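Local coordinates for DUF1491 domain-containing protein (Caulobacter crescentus, PDB 4GOQ) that is of unknown function but belongs to the DUF1491 family and folds into a mixed five-stranded sheet with a helix on each face, at residues A36-A41 against P88-V93; R50-A55 against G100-T105; A22-A27 against V93-R98. All blocks are in the same frame, centred on the assembly; numbering follows the deposited sequence.

Contact 1: A36-A41 against P88-V93; sequences AVLVKA and PDIWVV
L38 and V93 lie at the heart of a parallel pairing between strands 37-43 and 91-97, in the middle of the mixed five-stranded sheet. Side chains alternate between the faces: V37, V39, W91 and V93 on that of helix 6-19, L38 and V92 on that of helix 74-86. L38 uses both of its peptide groups. Its N donates to W91 O at 2.9 Å, from a position tilted out of that carbonyl's plane, and its O receives V93 N almost in line with the carbonyl bond, with V92 CA 3.4 Å from L38 O in a weaker CA-H...O contact. The side chain of L38 turns its CG anti to the carbonyl carbon (chi1 -77°), and this branch point meets I90 CD1 at 3.6 Å, the two side chains meeting at a slant. A83 of helix 74-86 touches both, so the pair lies under that helix. On the opposite face V93 reaches back along the sheet, its CG2 4.3 Å from V37 CG1, and V10 of helix 6-19 covers it. A36 starts the pairing. Its CB rests 4.0 Å from I90 CG1, and its O takes the N-H of W91 with an angle of 172° at the hydrogen; the same O sits at the edge of the indole, near the ring plane, 3.6 Å from W91 CD1. NE1, next to CD1 in the same five-membered ring, is hydrogen-bonded to D31 O. K40 sends an extended chain away from 88-93, and NZ forms salt bridges with E73, D77 and E94, the last on strand 91-97 itself. The last bond between 36-41 and 88-93 is K40 N to V93 O, 2.8 Å.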
loop_
_atom_site.group_PDB
_atom_site.type_symbol
_atom_site.label_atom_id
_atom_site.label_comp_id
_atom_site.label_asym_id
_atom_site.label_seq_id
_atom_site.Cartn_x
_atom_site.Cartn_y
_atom_site.Cartn_z
ATOM N N ALA A 36 -5.968 4.967 7.593
ATOM C CA ALA A 36 -5.953 4.573 6.182
ATOM C C ALA A 36 -4.593 3.974 5.840
ATOM O O ALA A 36 -3.645 4.161 6.593
ATOM C CB ALA A 36 -6.210 5.783 5.316
ATOM N N VAL A 37 -4.470 3.299 4.695
ATOM C CA VAL A 37 -3.216 2.662 4.282
ATOM C C VAL A 37 -2.863 3.013 2.832
ATOM O O VAL A 37 -3.734 2.996 1.964
ATOM C CB VAL A 37 -3.263 1.104 4.435
ATOM C CG1 VAL A 37 -1.924 0.466 4.051
ATOM C CG2 VAL A 37 -3.656 0.669 5.852
ATOM N N LEU A 38 -1.573 3.333 2.596
ATOM C CA LEU A 38 -0.968 3.477 1.278
ATOM C C LEU A 38 -0.045 2.303 1.101
ATOM O O LEU A 38 0.777 2.058 1.972
ATOM C CB LEU A 38 -0.150 4.779 1.104
ATOM C CG LEU A 38 -0.844 6.104 0.888
ATOM C CD1 LEU A 38 0.206 7.175 0.526
ATOM C CD2 LEU A 38 -1.909 6.028 -0.232
ATOM N N VAL A 39 -0.124 1.604 -0.027
ATOM C CA VAL A 39 0.784 0.495 -0.296
ATOM C C VAL A 39 1.621 0.843 -1.518
ATOM O O VAL A 39 1.063 1.103 -2.577
ATOM C CB VAL A 39 0.043 -0.859 -0.486
ATOM C CG1 VAL A 39 1.024 -1.987 -0.831
ATOM C CG2 VAL A 39 -0.780 -1.209 0.745
ATOM N N LYS A 40 2.945 0.845 -1.358
ATOM C CA LYS A 40 3.896 1.072 -2.451
ATOM C C LYS A 40 4.471 -0.274 -2.847
ATOM O O LYS A 40 5.183 -0.874 -2.056
ATOM C CB LYS A 40 5.007 2.029 -2.001
ATOM C CG LYS A 40 6.007 2.362 -3.125
ATOM C CD LYS A 40 7.121 3.227 -2.482
ATOM C CE LYS A 40 8.222 3.563 -3.406
ATOM N NZ LYS A 40 9.385 4.119 -2.644
ATOM N N ALA A 41 4.152 -0.764 -4.053
ATOM C CA ALA A 41 4.643 -2.061 -4.517
ATOM C C ALA A 41 5.744 -1.834 -5.548
ATOM O O ALA A 41 5.498 -1.238 -6.586
ATOM C CB ALA A 41 3.496 -2.874 -5.104
ATOM N N PRO A 88 -2.575 12.700 8.843
ATOM C CA PRO A 88 -1.515 12.294 9.787
ATOM C C PRO A 88 -1.725 10.917 10.444
ATOM O O PRO A 88 -0.812 10.446 11.121
ATOM C CB PRO A 88 -1.559 13.412 10.847
ATOM C CG PRO A 88 -2.113 14.603 10.080
ATOM C CD PRO A 88 -3.201 13.966 9.277
ATOM N N ASP A 89 -2.892 10.257 10.237
ATOM C CA ASP A 89 -3.175 8.910 10.779
ATOM C C ASP A 89 -2.837 7.799 9.755
ATOM O O ASP A 89 -3.088 6.607 10.011
ATOM C CB ASP A 89 -4.675 8.812 11.157
ATOM C CG ASP A 89 -5.068 9.558 12.423
ATOM O OD1 ASP A 89 -4.164 9.896 13.223
ATOM O OD2 ASP A 89 -6.283 9.751 12.643
ATOM N N ILE A 90 -2.340 8.190 8.572
ATOM C CA ILE A 90 -2.092 7.230 7.493
ATOM C C ILE A 90 -0.864 6.305 7.735
ATOM O O ILE A 90 0.178 6.715 8.264
ATOM C CB ILE A 90 -1.980 7.947 6.107
ATOM C CG1 ILE A 90 -2.414 7.017 4.962
ATOM C CG2 ILE A 90 -0.571 8.576 5.861
ATOM C CD1 ILE A 90 -2.671 7.742 3.542
ATOM N N TRP A 91 -1.021 5.052 7.301
ATOM C CA TRP A 91 0.017 4.037 7.250
ATOM C C TRP A 91 0.614 4.037 5.874
ATOM O O TRP A 91 -0.079 4.329 4.898
ATOM C CB TRP A 91 -0.565 2.631 7.509
ATOM C CG TRP A 91 -0.990 2.376 8.926
ATOM C CD1 TRP A 91 -2.089 2.871 9.556
ATOM C CD2 TRP A 91 -0.368 1.475 9.843
ATOM N NE1 TRP A 91 -2.185 2.343 10.824
ATOM C CE2 TRP A 91 -1.133 1.491 11.030
ATOM C CE3 TRP A 91 0.782 0.664 9.782
ATOM C CZ2 TRP A 91 -0.801 0.715 12.149
ATOM C CZ3 TRP A 91 1.125 -0.092 10.893
ATOM C CH2 TRP A 91 0.336 -0.066 12.061
ATOM N N VAL A 92 1.893 3.689 5.777
ATOM C CA VAL A 92 2.537 3.508 4.484
ATOM C C VAL A 92 3.272 2.191 4.583
ATOM O O VAL A 92 4.060 1.994 5.515
ATOM C CB VAL A 92 3.465 4.681 4.035
ATOM C CG1 VAL A 92 4.118 4.367 2.673
ATOM C CG2 VAL A 92 2.691 6.013 3.963
ATOM N N VAL A 93 3.013 1.291 3.629
ATOM C CA VAL A 93 3.632 -0.026 3.600
ATOM C C VAL A 93 4.374 -0.149 2.298
ATOM O O VAL A 93 3.791 0.104 1.236
ATOM C CB VAL A 93 2.593 -1.178 3.783
ATOM C CG1 VAL A 93 3.279 -2.532 3.631
ATOM C CG2 VAL A 93 1.893 -1.089 5.154
#

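Contact 2: R50-A55 against G100-T105; sequences RLFSEA and GRHFLT
The guanidinium of R50 carries F52 CZ over one face, 3.5 Å above the plane and displaced toward the rim, while G100 O and a water lie in plane at its edge. R50 CZ in turn lies at the edge of the F52 ring, in plane. The contact sets strand 48-56 of the mixed sheet against the irregular loop that follows strand 91-97 and crosses the sheet face on which helix 6-19 also packs. R50 NH2 donates to G100 O at 3.1 Å, a somewhat bent bond (145° at the hydrogen). The water closes a small ring of bonds: it accepts from R50 NE at 2.9 Å and donates to G100 O at 2.9 Å, so the carbonyl is gripped twice. Beside it, R50 NH2 approaches the edge of the H102 imidazole near its plane, 3.7 Å from H102 CD2. An alanine at R50 would remove NE and the guanidinium, which would probably leave G100 O without its direct donor, unsettle the water, and open a gap beside the F52 and H102 rings. The H102 ring stands obliquely to that of F52, planes 69° apart, and F52 CE2 comes 3.9 Å from H102 CB. A41 of strand 37-43 touches both F52 and H102. L104, which also touches W9 of helix 6-19 and W64 of strand 62-65, puts CD1 4.2 Å from F52 CG. A bond within the loop probably limits the turning of the imidazole: L104 N donates in the ring plane to H102 ND1, 3.0 Å away.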
loop_
_atom_site.group_PDB
_atom_site.type_symbol
_atom_site.label_atom_id
_atom_site.label_comp_id
_atom_site.label_asym_id
_atom_site.label_seq_id
_atom_site.Cartn_x
_atom_site.Cartn_y
_atom_site.Cartn_z
ATOM N N ARG A 50 4.336 0.918 -8.107
ATOM C CA ARG A 50 2.958 1.356 -8.096
ATOM C C ARG A 50 2.579 1.781 -6.695
ATOM O O ARG A 50 3.150 1.287 -5.724
ATOM C CB ARG A 50 2.019 0.231 -8.580
ATOM C CG ARG A 50 2.170 -0.088 -10.073
ATOM C CD ARG A 50 1.304 -1.290 -10.438
ATOM N NE ARG A 50 1.752 -2.520 -9.772
ATOM C CZ ARG A 50 1.056 -3.655 -9.756
ATOM N NH1 ARG A 50 -0.107 -3.732 -10.376
ATOM N NH2 ARG A 50 1.526 -4.722 -9.120
ATOM N N LEU A 51 1.611 2.675 -6.593
ATOM C CA LEU A 51 1.115 3.125 -5.289
ATOM C C LEU A 51 -0.395 2.876 -5.264
ATOM O O LEU A 51 -1.094 3.206 -6.231
ATOM C CB LEU A 51 1.473 4.602 -5.095
ATOM C CG LEU A 51 1.440 5.179 -3.693
ATOM C CD1 LEU A 51 2.477 4.503 -2.787
ATOM C CD2 LEU A 51 1.784 6.663 -3.748
ATOM N N PHE A 52 -0.876 2.210 -4.201
ATOM C CA PHE A 52 -2.278 1.858 -4.044
ATOM C C PHE A 52 -2.853 2.537 -2.797
ATOM O O PHE A 52 -2.206 2.529 -1.745
ATOM C CB PHE A 52 -2.445 0.307 -3.948
ATOM C CG PHE A 52 -1.963 -0.453 -5.166
ATOM C CD1 PHE A 52 -2.759 -0.553 -6.303
ATOM C CD2 PHE A 52 -0.722 -1.079 -5.172
ATOM C CE1 PHE A 52 -2.319 -1.259 -7.426
ATOM C CE2 PHE A 52 -0.293 -1.801 -6.288
ATOM C CZ PHE A 52 -1.084 -1.872 -7.415
ATOM N N SER A 53 -4.037 3.153 -2.937
ATOM C CA SER A 53 -4.810 3.758 -1.845
ATOM C C SER A 53 -6.216 3.140 -1.819
ATOM O O SER A 53 -6.673 2.536 -2.795
ATOM C CB SER A 53 -4.879 5.280 -1.939
ATOM O OG SER A 53 -5.625 5.691 -3.076
ATOM N N GLU A 54 -6.887 3.274 -0.686
ATOM C CA GLU A 54 -8.202 2.672 -0.463
ATOM C C GLU A 54 -9.336 3.427 -1.119
ATOM O O GLU A 54 -9.376 4.648 -1.097
ATOM C CB GLU A 54 -8.473 2.587 1.035
ATOM C CG GLU A 54 -7.452 1.780 1.803
ATOM C CD GLU A 54 -7.725 1.690 3.292
ATOM O OE1 GLU A 54 -8.708 1.031 3.697
ATOM O OE2 GLU A 54 -6.949 2.286 4.061
ATOM N N ALA A 55 -10.281 2.691 -1.674
ATOM C CA ALA A 55 -11.501 3.231 -2.256
ATOM C C ALA A 55 -12.659 2.298 -1.935
ATOM O O ALA A 55 -12.431 1.200 -1.416
ATOM C CB ALA A 55 -11.360 3.418 -3.757
ATOM N N GLY A 100 7.031 -7.731 -8.502
ATOM C CA GLY A 100 6.247 -6.520 -8.263
ATOM C C GLY A 100 4.868 -6.739 -7.662
ATOM O O GLY A 100 4.016 -5.839 -7.728
ATOM N N ARG A 101 4.642 -7.949 -7.081
ATOM C CA ARG A 101 3.389 -8.357 -6.430
ATOM C C ARG A 101 3.082 -7.421 -5.315
ATOM O O ARG A 101 3.993 -7.019 -4.584
ATOM C CB ARG A 101 3.486 -9.790 -5.879
ATOM C CG ARG A 101 3.482 -10.869 -6.962
ATOM C CD ARG A 101 3.711 -12.253 -6.395
ATOM N NE ARG A 101 5.060 -12.396 -5.838
ATOM C CZ ARG A 101 5.476 -13.434 -5.120
ATOM N NH1 ARG A 101 4.653 -14.439 -4.854
ATOM N NH2 ARG A 101 6.712 -13.460 -4.636
ATOM N N HIS A 102 1.800 -7.110 -5.133
ATOM C CA HIS A 102 1.379 -6.245 -4.043
ATOM C C HIS A 102 0.839 -7.063 -2.838
ATOM O O HIS A 102 0.676 -6.481 -1.762
ATOM C CB HIS A 102 0.333 -5.224 -4.527
ATOM C CG HIS A 102 -0.782 -5.870 -5.298
ATOM N ND1 HIS A 102 -1.697 -6.688 -4.689
ATOM C CD2 HIS A 102 -1.047 -5.827 -6.626
ATOM C CE1 HIS A 102 -2.516 -7.095 -5.646
ATOM N NE2 HIS A 102 -2.159 -6.605 -6.834
ATOM N N PHE A 103 0.515 -8.387 -3.019
ATOM C CA PHE A 103 -0.006 -9.287 -1.956
ATOM C C PHE A 103 -1.341 -8.805 -1.334
ATOM O O PHE A 103 -1.716 -9.236 -0.237
ATOM C CB PHE A 103 1.058 -9.495 -0.844
ATOM C CG PHE A 103 2.313 -10.136 -1.398
ATOM C CD1 PHE A 103 2.380 -11.511 -1.606
ATOM C CD2 PHE A 103 3.406 -9.357 -1.774
ATOM C CE1 PHE A 103 3.546 -12.101 -2.120
ATOM C CE2 PHE A 103 4.566 -9.950 -2.291
ATOM C CZ PHE A 103 4.629 -11.315 -2.455
ATOM N N LEU A 104 -2.064 -7.935 -2.040
ATOM C CA LEU A 104 -3.356 -7.444 -1.538
ATOM C C LEU A 104 -4.433 -8.462 -1.840
ATOM O O LEU A 104 -4.470 -8.983 -2.955
ATOM C CB LEU A 104 -3.700 -6.084 -2.184
ATOM C CG LEU A 104 -2.704 -4.942 -1.855
ATOM C CD1 LEU A 104 -2.904 -3.737 -2.786
ATOM C CD2 LEU A 104 -2.763 -4.572 -0.371
ATOM N N THR A 105 -5.334 -8.726 -0.884
ATOM C CA THR A 105 -6.403 -9.726 -1.137
ATOM C C THR A 105 -7.654 -9.091 -1.741
ATOM O O THR A 105 -8.424 -9.790 -2.391
ATOM C CB THR A 105 -6.766 -10.517 0.117
ATOM O OG1 THR A 105 -7.331 -9.644 1.098
ATOM C CG2 THR A 105 -5.586 -11.276 0.691
HETATM O O HOH W 1 4.363 -3.119 -8.550
#

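Contact 3: A22-A27 against V93-R98; sequences AFATVA and VEIEDR
F23 and E96 face each other as a hydrogen-bonded pair of the antiparallel ladder that joins edge strand 23-28 to strand 91-97. Their side chains leave the same face and run side by side. E96 CB starts 4.1 Å from F23 CB and 4.0 Å from F23 O. CG then turns anti to the carbonyl carbon (chi1 -82°), and the extended chain carries the carboxylate out beside the phenyl ring. At the tip, OE1 lies in the ring plane at its edge, 3.4 Å from F23 CD2. The ring and carboxylate planes are 57° apart. The backbones pair in both directions: E96 N reaches F23 O at 2.7 Å, and T25 and E94 exchange a second couple of N-H...O bonds farther along. On the opposite face A24, V26, V93 and I95 are small or apolar. A24 CB touches I95 CG1 at 4.0 Å, A22 CB touches I95 CG2, and A17 of helix 6-19 packs on A24. A22 CB also approaches D97 OD1, an oxygen whose charge is met by R101. The ladder thus separates two chemistries: an apolar face of alanine, valine and isoleucine packed on helix 6-19, and a face where E96 OE1 sits at the C-H rim of F23, consistent with a weak electrostatic attraction, probably modest beside the backbone bonds.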
loop_
_atom_site.group_PDB
_atom_site.type_symbol
_atom_site.label_atom_id
_atom_site.label_comp_id
_atom_site.label_asym_id
_atom_site.label_seq_id
_atom_site.Cartn_x
_atom_site.Cartn_y
_atom_site.Cartn_z
ATOM N N ALA A 22 8.981 -11.572 -0.479
ATOM C CA ALA A 22 9.146 -10.146 -0.696
ATOM C C ALA A 22 9.691 -9.461 0.543
ATOM O O ALA A 22 9.681 -10.035 1.622
ATOM C CB ALA A 22 7.819 -9.519 -1.110
ATOM N N PHE A 23 10.237 -8.268 0.372
ATOM C CA PHE A 23 10.697 -7.447 1.481
ATOM C C PHE A 23 9.496 -6.526 1.781
ATOM O O PHE A 23 8.990 -5.887 0.860
ATOM C CB PHE A 23 12.003 -6.713 1.104
ATOM C CG PHE A 23 12.671 -5.856 2.161
ATOM C CD1 PHE A 23 13.032 -6.392 3.393
ATOM C CD2 PHE A 23 13.014 -4.533 1.893
ATOM C CE1 PHE A 23 13.662 -5.603 4.367
ATOM C CE2 PHE A 23 13.661 -3.745 2.859
ATOM C CZ PHE A 23 13.977 -4.286 4.091
ATOM N N ALA A 24 8.931 -6.583 3.001
ATOM C CA ALA A 24 7.759 -5.762 3.325
ATOM C C ALA A 24 8.024 -5.014 4.603
ATOM O O ALA A 24 8.345 -5.638 5.620
ATOM C CB ALA A 24 6.523 -6.627 3.447
ATOM N N THR A 25 7.927 -3.691 4.568
ATOM C CA THR A 25 8.201 -2.929 5.781
ATOM C C THR A 25 7.185 -1.799 5.950
ATOM O O THR A 25 6.568 -1.338 4.996
ATOM C CB THR A 25 9.677 -2.466 5.821
ATOM O OG1 THR A 25 9.951 -1.811 7.056
ATOM C CG2 THR A 25 10.058 -1.593 4.665
ATOM N N VAL A 26 6.982 -1.420 7.184
ATOM C CA VAL A 26 6.061 -0.346 7.524
ATOM C C VAL A 26 6.913 0.930 7.437
ATOM O O VAL A 26 7.791 1.150 8.282
ATOM C CB VAL A 26 5.416 -0.570 8.914
ATOM C CG1 VAL A 26 4.649 0.681 9.353
ATOM C CG2 VAL A 26 4.483 -1.790 8.885
ATOM N N ALA A 27 6.670 1.736 6.404
ATOM C CA ALA A 27 7.385 3.004 6.170
ATOM C C ALA A 27 6.774 4.122 6.992
ATOM O O ALA A 27 7.434 5.117 7.252
ATOM C CB ALA A 27 7.367 3.363 4.702
ATOM N N VAL A 93 3.013 1.291 3.629
ATOM C CA VAL A 93 3.632 -0.026 3.600
ATOM C C VAL A 93 4.374 -0.149 2.298
ATOM O O VAL A 93 3.791 0.104 1.236
ATOM C CB VAL A 93 2.593 -1.178 3.783
ATOM C CG1 VAL A 93 3.279 -2.532 3.631
ATOM C CG2 VAL A 93 1.893 -1.089 5.154
ATOM N N GLU A 94 5.664 -0.487 2.363
ATOM C CA GLU A 94 6.450 -0.625 1.130
ATOM C C GLU A 94 6.777 -2.098 0.955
ATOM O O GLU A 94 7.184 -2.769 1.907
ATOM C CB GLU A 94 7.724 0.265 1.203
ATOM C CG GLU A 94 8.527 0.304 -0.080
ATOM C CD GLU A 94 9.563 1.419 -0.131
ATOM O OE1 GLU A 94 9.973 1.906 0.945
ATOM O OE2 GLU A 94 9.970 1.805 -1.249
ATOM N N ILE A 95 6.492 -2.625 -0.242
ATOM C CA ILE A 95 6.731 -4.020 -0.564
ATOM C C ILE A 95 7.655 -4.064 -1.773
ATOM O O ILE A 95 7.347 -3.481 -2.812
ATOM C CB ILE A 95 5.394 -4.787 -0.804
ATOM C CG1 ILE A 95 4.492 -4.790 0.489
ATOM C CG2 ILE A 95 5.675 -6.215 -1.303
ATOM C CD1 ILE A 95 3.123 -5.218 0.275
ATOM N N GLU A 96 8.775 -4.759 -1.631
ATOM C CA GLU A 96 9.750 -4.925 -2.688
ATOM C C GLU A 96 9.755 -6.385 -3.091
ATOM O O GLU A 96 10.091 -7.262 -2.295
ATOM C CB GLU A 96 11.124 -4.438 -2.244
ATOM C CG GLU A 96 11.301 -2.935 -2.356
ATOM C CD GLU A 96 12.650 -2.432 -1.882
ATOM O OE1 GLU A 96 12.837 -2.296 -0.652
ATOM O OE2 GLU A 96 13.519 -2.168 -2.743
ATOM N N ASP A 97 9.300 -6.654 -4.311
ATOM C CA ASP A 97 9.156 -8.015 -4.777
ATOM C C ASP A 97 9.735 -8.177 -6.166
ATOM O O ASP A 97 9.595 -7.281 -7.004
ATOM C CB ASP A 97 7.665 -8.411 -4.766
ATOM C CG ASP A 97 7.400 -9.839 -5.207
ATOM O OD1 ASP A 97 7.857 -10.776 -4.506
ATOM O OD2 ASP A 97 6.718 -10.022 -6.235
ATOM N N ARG A 98 10.375 -9.338 -6.404
ATOM C CA ARG A 98 10.984 -9.730 -7.671
ATOM C C ARG A 98 9.970 -9.655 -8.825
ATOM O O ARG A 98 10.357 -9.314 -9.935
ATOM C CB ARG A 98 11.547 -11.152 -7.560
#

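How the contacts relate
From the N terminus, helix 6-19 leads into 22-27, whose partner 93-98 comes 66 residues later; contact 3 closes this long loop and fixes the edge strand. Contact 1 is nested inside it, joining 36-41 to 88-93 around the rest of the sheet and helix 74-86. The two share V93, and strand 91-97 thereby sits between strands 23-28 and 37-43. Contact 2 crosses both: 50-55 lies within their loops, whereas 100-105 follows them. Strands 37-43 and 48-56 are sheet neighbours, with V39 O bonded to F52 N, while the 100-105 loop packs on I95 and A22, bringing all three contacts together.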